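Local coordinates for pseudouridine synthase (Pyrococcus abyssi, PDB 2AUS), which probably isomerises specific uridines of RNA to pseudouridine, as the archaeal Cbf5 member of the TruB family, at residues I14-E26 with L269-I281. Residues are numbered along the deposited sequence; the frame is centred on the assembly and turned at random.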
# COMPACT_ATOMS: atom_id res chain seq x y z
N ILE A 14 -14.40 35.94 -9.06
CA ILE A 14 -15.48 36.71 -9.67
C ILE A 14 -15.08 37.17 -11.07
O ILE A 14 -14.02 37.77 -11.26
CB ILE A 14 -15.81 37.95 -8.81
CG1 ILE A 14 -16.14 37.51 -7.38
CG2 ILE A 14 -16.98 38.72 -9.42
CD1 ILE A 14 -16.37 38.65 -6.41
N LYS A 15 -15.94 36.88 -12.05
CA LYS A 15 -15.69 37.26 -13.44
C LYS A 15 -15.18 38.69 -13.57
O LYS A 15 -15.85 39.64 -13.15
CB LYS A 15 -16.97 37.12 -14.27
CG LYS A 15 -17.44 35.69 -14.48
CD LYS A 15 -18.69 35.66 -15.34
CE LYS A 15 -19.10 34.24 -15.68
NZ LYS A 15 -20.32 34.21 -16.55
N ARG A 16 -14.00 38.84 -14.16
CA ARG A 16 -13.43 40.17 -14.36
C ARG A 16 -14.04 40.77 -15.62
O ARG A 16 -14.46 40.06 -16.54
CB ARG A 16 -11.92 40.09 -14.53
CG ARG A 16 -11.18 39.38 -13.40
CD ARG A 16 -9.67 39.55 -13.56
NE ARG A 16 -8.92 38.80 -12.56
CZ ARG A 16 -8.90 37.48 -12.47
NH1 ARG A 16 -9.60 36.75 -13.33
NH2 ARG A 16 -8.19 36.88 -11.52
N GLU A 17 -14.08 42.09 -15.65
CA GLU A 17 -14.62 42.82 -16.79
C GLU A 17 -13.62 42.71 -17.95
O GLU A 17 -12.41 42.64 -17.73
CB GLU A 17 -14.82 44.27 -16.38
CG GLU A 17 -15.57 45.13 -17.36
CD GLU A 17 -16.22 46.31 -16.66
OE1 GLU A 17 -17.16 46.09 -15.87
OE2 GLU A 17 -15.78 47.46 -16.89
N VAL A 18 -14.13 42.68 -19.18
CA VAL A 18 -13.28 42.60 -20.37
C VAL A 18 -13.36 43.91 -21.15
O VAL A 18 -14.44 44.41 -21.43
CB VAL A 18 -13.72 41.45 -21.31
CG1 VAL A 18 -12.87 41.46 -22.57
CG2 VAL A 18 -13.58 40.11 -20.60
N ILE A 19 -12.20 44.46 -21.49
CA ILE A 19 -12.16 45.71 -22.24
C ILE A 19 -11.59 45.45 -23.63
O ILE A 19 -10.46 44.98 -23.78
CB ILE A 19 -11.29 46.75 -21.51
CG1 ILE A 19 -11.84 46.96 -20.09
CG2 ILE A 19 -11.29 48.06 -22.29
CD1 ILE A 19 -11.05 47.95 -19.27
N VAL A 20 -12.39 45.75 -24.65
CA VAL A 20 -11.99 45.54 -26.03
C VAL A 20 -11.21 46.71 -26.60
O VAL A 20 -11.66 47.85 -26.61
CB VAL A 20 -13.22 45.28 -26.93
CG1 VAL A 20 -12.77 45.08 -28.36
CG2 VAL A 20 -13.97 44.07 -26.44
N LYS A 21 -10.01 46.40 -27.09
CA LYS A 21 -9.14 47.40 -27.67
C LYS A 21 -9.36 47.41 -29.19
O LYS A 21 -9.48 48.47 -29.80
CB LYS A 21 -7.69 47.05 -27.32
CG LYS A 21 -6.63 48.10 -27.64
CD LYS A 21 -5.27 47.59 -27.18
CE LYS A 21 -4.12 48.45 -27.68
NZ LYS A 21 -4.12 49.81 -27.09
N ASP A 22 -9.45 46.22 -29.78
CA ASP A 22 -9.65 46.08 -31.22
C ASP A 22 -10.98 45.37 -31.52
O ASP A 22 -11.03 44.14 -31.56
CB ASP A 22 -8.51 45.26 -31.83
CG ASP A 22 -8.51 45.27 -33.36
OD1 ASP A 22 -9.60 45.25 -33.97
OD2 ASP A 22 -7.41 45.29 -33.95
N ASP A 23 -12.04 46.15 -31.75
CA ASP A 23 -13.37 45.60 -32.01
C ASP A 23 -13.49 44.80 -33.31
O ASP A 23 -14.41 44.00 -33.47
CB ASP A 23 -14.43 46.71 -32.05
CG ASP A 23 -14.33 47.66 -30.89
OD1 ASP A 23 -14.04 47.21 -29.76
OD2 ASP A 23 -14.55 48.88 -31.10
N LYS A 24 -12.57 45.03 -34.24
CA LYS A 24 -12.63 44.35 -35.53
C LYS A 24 -11.83 43.05 -35.64
O LYS A 24 -11.98 42.32 -36.61
CB LYS A 24 -12.18 45.30 -36.64
CG LYS A 24 -12.94 46.62 -36.69
CD LYS A 24 -14.39 46.42 -37.10
CE LYS A 24 -15.14 47.76 -37.14
NZ LYS A 24 -16.54 47.61 -37.62
N ALA A 25 -11.00 42.76 -34.64
CA ALA A 25 -10.17 41.56 -34.70
C ALA A 25 -10.99 40.29 -34.91
O ALA A 25 -12.03 40.09 -34.29
CB ALA A 25 -9.34 41.43 -33.44
N GLU A 26 -10.50 39.44 -35.81
CA GLU A 26 -11.14 38.18 -36.12
C GLU A 26 -10.04 37.13 -36.10
O GLU A 26 -8.85 37.47 -36.16
CB GLU A 26 -11.78 38.24 -37.51
CG GLU A 26 -12.83 39.34 -37.69
CD GLU A 26 -14.02 39.18 -36.75
OE1 GLU A 26 -14.33 38.03 -36.36
OE2 GLU A 26 -14.66 40.22 -36.42
N LEU A 269 5.02 39.81 -25.62
CA LEU A 269 3.82 40.40 -26.21
C LEU A 269 3.89 41.91 -26.23
O LEU A 269 4.16 42.55 -25.21
CB LEU A 269 2.58 39.96 -25.43
CG LEU A 269 1.24 40.58 -25.85
CD1 LEU A 269 0.90 40.14 -27.26
CD2 LEU A 269 0.15 40.17 -24.87
N THR A 270 3.62 42.51 -27.39
CA THR A 270 3.63 43.95 -27.49
C THR A 270 2.18 44.43 -27.54
O THR A 270 1.29 43.69 -27.95
CB THR A 270 4.38 44.44 -28.76
OG1 THR A 270 3.74 43.92 -29.93
CG2 THR A 270 5.83 43.95 -28.73
N VAL A 271 1.97 45.66 -27.12
CA VAL A 271 0.65 46.29 -27.08
C VAL A 271 -0.17 46.17 -28.37
O VAL A 271 -1.37 45.90 -28.32
CB VAL A 271 0.79 47.79 -26.70
CG1 VAL A 271 -0.57 48.49 -26.75
CG2 VAL A 271 1.41 47.91 -25.31
N PRO A 272 0.47 46.37 -29.53
CA PRO A 272 -0.22 46.27 -30.83
C PRO A 272 -0.87 44.92 -31.10
O PRO A 272 -1.74 44.81 -31.96
CB PRO A 272 0.90 46.57 -31.83
CG PRO A 272 1.81 47.47 -31.06
CD PRO A 272 1.87 46.79 -29.72
N GLY A 273 -0.45 43.89 -30.38
CA GLY A 273 -1.01 42.57 -30.59
C GLY A 273 -2.23 42.27 -29.73
O GLY A 273 -2.89 41.25 -29.91
N ILE A 274 -2.54 43.17 -28.81
CA ILE A 274 -3.68 42.99 -27.91
C ILE A 274 -5.03 43.35 -28.53
O ILE A 274 -5.19 44.42 -29.11
CB ILE A 274 -3.49 43.84 -26.64
CG1 ILE A 274 -2.17 43.45 -25.96
CG2 ILE A 274 -4.67 43.67 -25.71
CD1 ILE A 274 -1.80 44.32 -24.78
N VAL A 275 -5.99 42.45 -28.41
CA VAL A 275 -7.33 42.68 -28.94
C VAL A 275 -8.25 43.15 -27.81
O VAL A 275 -8.95 44.15 -27.94
CB VAL A 275 -7.90 41.39 -29.57
CG1 VAL A 275 -9.39 41.58 -29.88
CG2 VAL A 275 -7.12 41.05 -30.84
N LYS A 276 -8.23 42.42 -26.71
CA LYS A 276 -9.04 42.75 -25.55
C LYS A 276 -8.36 42.15 -24.32
O LYS A 276 -7.52 41.25 -24.45
CB LYS A 276 -10.45 42.17 -25.72
CG LYS A 276 -10.45 40.68 -25.98
CD LYS A 276 -11.79 40.21 -26.52
CE LYS A 276 -11.77 38.71 -26.75
NZ LYS A 276 -13.05 38.23 -27.30
N LEU A 277 -8.71 42.66 -23.14
CA LEU A 277 -8.11 42.18 -21.90
C LEU A 277 -8.98 42.46 -20.68
O LEU A 277 -9.90 43.26 -20.72
CB LEU A 277 -6.72 42.79 -21.68
CG LEU A 277 -6.32 44.22 -22.06
CD1 LEU A 277 -7.47 45.19 -22.00
CD2 LEU A 277 -5.18 44.66 -21.14
N ASN A 278 -8.67 41.77 -19.59
CA ASN A 278 -9.40 41.96 -18.34
C ASN A 278 -8.99 43.27 -17.71
O ASN A 278 -7.86 43.75 -17.89
CB ASN A 278 -9.09 40.82 -17.37
CG ASN A 278 -9.84 39.56 -17.70
OD1 ASN A 278 -9.31 38.46 -17.54
ND2 ASN A 278 -11.08 39.70 -18.16
N ALA A 279 -9.92 43.87 -16.97
CA ALA A 279 -9.64 45.11 -16.27
C ALA A 279 -8.86 44.72 -15.02
O ALA A 279 -8.73 43.54 -14.69
CB ALA A 279 -10.94 45.79 -15.88
N GLY A 280 -8.33 45.73 -14.33
CA GLY A 280 -7.61 45.48 -13.10
C GLY A 280 -6.26 44.79 -13.16
O GLY A 280 -5.76 44.34 -12.13
N ILE A 281 -5.67 44.69 -14.35
CA ILE A 281 -4.35 44.06 -14.43
C ILE A 281 -3.34 45.14 -14.07
O ILE A 281 -3.48 46.28 -14.49
CB ILE A 281 -4.02 43.57 -15.86
CG1 ILE A 281 -4.90 42.38 -16.23
CG2 ILE A 281 -2.55 43.19 -15.94
CD1 ILE A 281 -4.67 41.91 -17.65
O HOH W 1 -7.43 41.61 -12.25
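The carbonyl oxygen of V275 takes two backbone donors from consecutive residues, K21 N at 2.6 Å and D22 N at 2.8 Å. The second lies in the carbonyl plane on a lone pair, whereas the first is tilted a little from it. The shared acceptor holds the chain to V275 just where strand 18-20 gives way to the turn that starts at D22. Further along, I19 pairs with L277 in both directions, its N–H running almost straight (177°) to L277 O. At the other end the pattern recurs with a side chain as one donor: E17 O receives A279 N from one face of its carbonyl plane and N278 ND2, 3.3 Å away, from the other. The amide nitrogen comes from well above that plane, yet E17 O lies close to the plane of the amide itself. With CG beside its own backbone N (chi1 -78°), N278 swings the amide to the edge strand, where ND2 also meets V18 CG2; OD1 takes the N–H of K252, so both ends of the amide are used. Trading N278 for an alanine removes the amide, and E17 O would probably be left with A279 N alone from this segment while K252 N loses its acceptor. K21 stretches its chain past I274 to bring CE within 3.7 Å of V271 CG1, then bends at its end as NZ bonds to the carbonyls of M309 and R312. A25 CB presses tightly on V275 CG2 at 3.4 Å. V275 and K276 form a classic beta bulge opposite W254, whose ring receives K276 in a cation-pi contact. Strand 18-20 thus adds an antiparallel edge to the PUA-domain sheet, tying the N-terminal extension of this Cbf5 protein to its C-terminal PUA fold.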